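GrpU microcompartment shell protein (PDB 4OLP) forms part of the shell of a glycyl-radical type bacterial microcompartment and binds an iron-sulfur cluster, probably for electron transport across the shell. Local coordinates at the interface of chains A and B. Numbering follows the deposited sequence. Chains: chain A/B, GrpU microcompartment shell protein.

Contact 1: the interface of chains A and B. Residues chain A 52, 55-56; chain B 8-10, 13.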
loop_
_atom_site.group_PDB
_atom_site.type_symbol
_atom_site.label_atom_id
_atom_site.label_comp_id
_atom_site.label_asym_id
_atom_site.label_seq_id
_atom_site.Cartn_x
_atom_site.Cartn_y
_atom_site.Cartn_z
ATOM N N ASP A 52 -16.137 1.649 -20.119
ATOM C CA ASP A 52 -16.542 0.960 -21.359
ATOM C C ASP A 52 -17.796 1.630 -21.932
ATOM O O ASP A 52 -17.923 1.864 -23.143
ATOM C CB ASP A 52 -16.825 -0.489 -21.029
ATOM C CG ASP A 52 -17.529 -1.221 -22.146
ATOM O OD1 ASP A 52 -16.835 -1.617 -23.115
ATOM O OD2 ASP A 52 -18.762 -1.446 -22.025
ATOM N N SER A 55 -16.637 4.722 -23.615
ATOM C CA SER A 55 -15.975 4.443 -24.871
ATOM C C SER A 55 -17.018 4.167 -25.955
ATOM O O SER A 55 -16.784 4.449 -27.132
ATOM C CB SER A 55 -15.025 3.278 -24.715
ATOM O OG SER A 55 -15.735 2.075 -24.637
ATOM N N LYS A 56 -18.179 3.649 -25.553
ATOM C CA LYS A 56 -19.289 3.441 -26.490
ATOM C C LYS A 56 -20.012 4.769 -26.759
ATOM O O LYS A 56 -20.637 4.929 -27.799
ATOM C CB LYS A 56 -20.257 2.378 -25.973
ATOM C CG LYS A 56 -19.651 1.005 -25.944
ATOM C CD LYS A 56 -20.469 0.051 -25.100
ATOM C CE LYS A 56 -19.962 -1.372 -25.253
ATOM N NZ LYS A 56 -20.383 -2.255 -24.127
ATOM N N ALA B 8 -20.156 -7.278 -24.608
ATOM C CA ALA B 8 -19.756 -6.704 -25.878
ATOM C C ALA B 8 -18.833 -5.536 -25.640
ATOM O O ALA B 8 -19.197 -4.390 -25.940
ATOM C CB ALA B 8 -20.976 -6.262 -26.669
ATOM N N PRO B 9 -17.630 -5.819 -25.119
ATOM C CA PRO B 9 -16.722 -4.743 -24.794
ATOM C C PRO B 9 -16.128 -4.089 -26.022
ATOM O O PRO B 9 -15.958 -4.717 -27.041
ATOM C CB PRO B 9 -15.627 -5.442 -23.996
ATOM C CG PRO B 9 -15.658 -6.835 -24.479
ATOM C CD PRO B 9 -17.102 -7.120 -24.696
ATOM N N THR B 10 -15.827 -2.812 -25.889
ATOM C CA THR B 10 -15.165 -2.016 -26.912
ATOM C C THR B 10 -13.745 -2.548 -27.143
ATOM O O THR B 10 -13.218 -3.267 -26.309
ATOM C CB THR B 10 -15.143 -0.559 -26.387
ATOM O OG1 THR B 10 -16.488 -0.056 -26.302
ATOM C CG2 THR B 10 -14.308 0.371 -27.242
ATOM N N THR B 13 -11.873 -0.791 -24.475
ATOM C CA THR B 13 -12.041 -1.436 -23.182
ATOM C C THR B 13 -11.028 -2.570 -23.058
ATOM O O THR B 13 -10.383 -2.741 -22.005
ATOM C CB THR B 13 -13.471 -1.956 -22.997
ATOM O OG1 THR B 13 -14.382 -0.850 -23.005
ATOM C CG2 THR B 13 -13.609 -2.718 -21.683
#
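A:Asp52, on helix 44-56 of one subunit, offers its carboxylate oxygen OD1 to the start of helix 11-19 of the next. Two donors of chain B share that oxygen. The hydroxyl OG1 of B:Thr13 donates a hydrogen bond to A:Asp52 OD1 at 2.6 Å, on that oxygen's anti lone pair, the one turned away from OD2. The backbone N of B:Thr10 comes in nearly along the C-O axis, 3.2 Å from A:Asp52 OD1, and the bond is almost straight, 171° at the hydrogen. The carboxylate thus lies at the N-terminal end of the chain B helix and accepts the N-H of the residue before it, and the helix end may favour its charged form. Beside this pair the hydroxyls of A:Ser55 and B:Thr10 meet, OG to OG1, at 2.8 Å; which one donates to the other is not settled. A:Ser55 OG also donates to the carbonyl A:Asp52 O one turn back, at 2.7 Å. Its chi1 of 74° sets OG between the backbone N and carbonyl carbon, where it can serve both partners. B:Thr10 CG2 packs on A:Ser55 CB. The extended chain of A:Lys56 runs past B:Thr10 in the opposite direction, its CG near the threonine hydroxyl, and ends at a weak hydrogen bond to the carbonyl oxygen of B:Ala8. Behind the first shell, the same ammonium steadies the carboxylate with a salt bridge inside chain A: A:Lys56 NZ sits 2.8 Å from A:Asp52 OD2, on its syn lone pair.

Contact 2: the interface of chains A and B. Residues chain A 45-46, 50; chain B 2-4.
OD1 of A:Asp46 is gripped by two nitrogens of B:Arg4, which presents the NE side of its guanidinium group. NH2 of B:Arg4 lies 2.6 Å from A:Asp46 OD1, completing a salt bridge, and NE of B:Arg4 lies 2.8 Å from that oxygen. At this subunit interface the pair ties the N-terminal strand of one shell protein to the start of helix 44-56 of its neighbour. Both donors come from one face of the carboxylate, about 40° out of its plane, and the bonds are bent at the hydrogens, as expected when a fork closes on one atom. The two flat groups are turned steeply, 68° apart, unlike a coplanar pairing in which each nitrogen has its own oxygen. B:Arg4 leaves strand 3-7 with CG opposite its backbone N (chi1 -170°) and then bends at chi2 and chi3, which brings NE and NH2 round to the first turn of helix 44-56. The foot of the same side chain packs on the helix start: B:Arg4 CB is 3.6 Å from A:Pro45 CB, and the proline ring also borders the backbone carbonyl of B:Lys2. The ammonium of B:Lys2 remains near the acid without touching it and may add to the positive field there. A:Tyr50, one turn along the helix from A:Asp46, flanks the guanidinium more loosely. Its hydroxyl OH stands 4.4 Å from B:Arg4 NH1.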
loop_
_atom_site.group_PDB
_atom_site.type_symbol
_atom_site.label_atom_id
_atom_site.label_comp_id
_atom_site.label_asym_id
_atom_site.label_seq_id
_atom_site.Cartn_x
_atom_site.Cartn_y
_atom_site.Cartn_z
ATOM N N PRO A 45 -14.304 -3.297 -10.627
ATOM C CA PRO A 45 -15.257 -3.779 -11.640
ATOM C C PRO A 45 -16.167 -2.680 -12.213
ATOM O O PRO A 45 -16.348 -2.592 -13.440
ATOM C CB PRO A 45 -16.055 -4.826 -10.878
ATOM C CG PRO A 45 -15.085 -5.331 -9.849
ATOM C CD PRO A 45 -14.325 -4.122 -9.409
ATOM N N ASP A 46 -16.741 -1.856 -11.332
ATOM C CA ASP A 46 -17.605 -0.733 -11.748
ATOM C C ASP A 46 -16.827 0.211 -12.642
ATOM O O ASP A 46 -17.358 0.742 -13.628
ATOM C CB ASP A 46 -18.128 0.047 -10.536
ATOM C CG ASP A 46 -19.302 -0.638 -9.837
ATOM O OD1 ASP A 46 -19.563 -1.848 -10.074
ATOM O OD2 ASP A 46 -19.984 0.051 -9.041
ATOM N N TYR A 50 -18.169 1.178 -16.216
ATOM C CA TYR A 50 -18.616 2.520 -16.556
ATOM C C TYR A 50 -17.690 3.190 -17.560
ATOM O O TYR A 50 -18.140 4.024 -18.315
ATOM C CB TYR A 50 -18.874 3.361 -15.301
ATOM C CG TYR A 50 -20.143 2.941 -14.611
ATOM C CD1 TYR A 50 -21.377 3.077 -15.243
ATOM C CD2 TYR A 50 -20.125 2.380 -13.338
ATOM C CE1 TYR A 50 -22.556 2.684 -14.621
ATOM C CE2 TYR A 50 -21.299 1.987 -12.702
ATOM C CZ TYR A 50 -22.508 2.136 -13.343
ATOM O OH TYR A 50 -23.668 1.730 -12.705
ATOM N N LYS B 2 -17.432 -7.798 -4.985
ATOM C CA LYS B 2 -18.263 -6.989 -5.918
ATOM C C LYS B 2 -17.952 -7.405 -7.349
ATOM O O LYS B 2 -16.795 -7.397 -7.754
ATOM C CB LYS B 2 -18.038 -5.478 -5.709
ATOM C CG LYS B 2 -18.975 -4.621 -6.602
ATOM C CD LYS B 2 -20.395 -4.469 -6.071
ATOM C CE LYS B 2 -21.341 -3.932 -7.179
ATOM N NZ LYS B 2 -21.983 -5.078 -7.891
ATOM N N LYS B 3 -18.996 -7.751 -8.103
ATOM C CA LYS B 3 -18.845 -8.311 -9.439
ATOM C C LYS B 3 -19.569 -7.539 -10.542
ATOM O O LYS B 3 -20.542 -6.831 -10.309
ATOM C CB LYS B 3 -19.299 -9.766 -9.437
ATOM C CG LYS B 3 -20.803 -9.943 -9.393
ATOM C CD LYS B 3 -21.226 -11.376 -9.149
ATOM C CE LYS B 3 -22.739 -11.459 -9.124
ATOM N NZ LYS B 3 -23.223 -12.802 -8.710
ATOM N N ARG B 4 -19.083 -7.696 -11.762
ATOM C CA ARG B 4 -19.606 -6.929 -12.878
ATOM C C ARG B 4 -19.246 -7.612 -14.203
ATOM O O ARG B 4 -18.206 -8.277 -14.325
ATOM C CB ARG B 4 -19.109 -5.515 -12.741
ATOM C CG ARG B 4 -19.701 -4.491 -13.663
ATOM C CD ARG B 4 -21.091 -4.027 -13.223
ATOM N NE ARG B 4 -21.115 -3.308 -11.949
ATOM C CZ ARG B 4 -22.201 -2.684 -11.506
ATOM N NH1 ARG B 4 -23.297 -2.657 -12.255
ATOM N NH2 ARG B 4 -22.180 -2.069 -10.334
#

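Contacts 1 and 2 lie about 14 Å apart, between the centres of their C-alpha atoms, and use the two ends of the same A-chain helix, 44-56. On chain B they follow the N-terminal segment, contact 2 at the start of strand 3-7 and contact 1 after its end, leading into helix 11-19. One helix is therefore pinned at both ends by an aspartate. The two sides use different elements here and the interface as a whole is not an exact two-fold, which suits a head-to-tail pairing; its repetition could close the six-subunit ring expected of a BMC-domain shell protein.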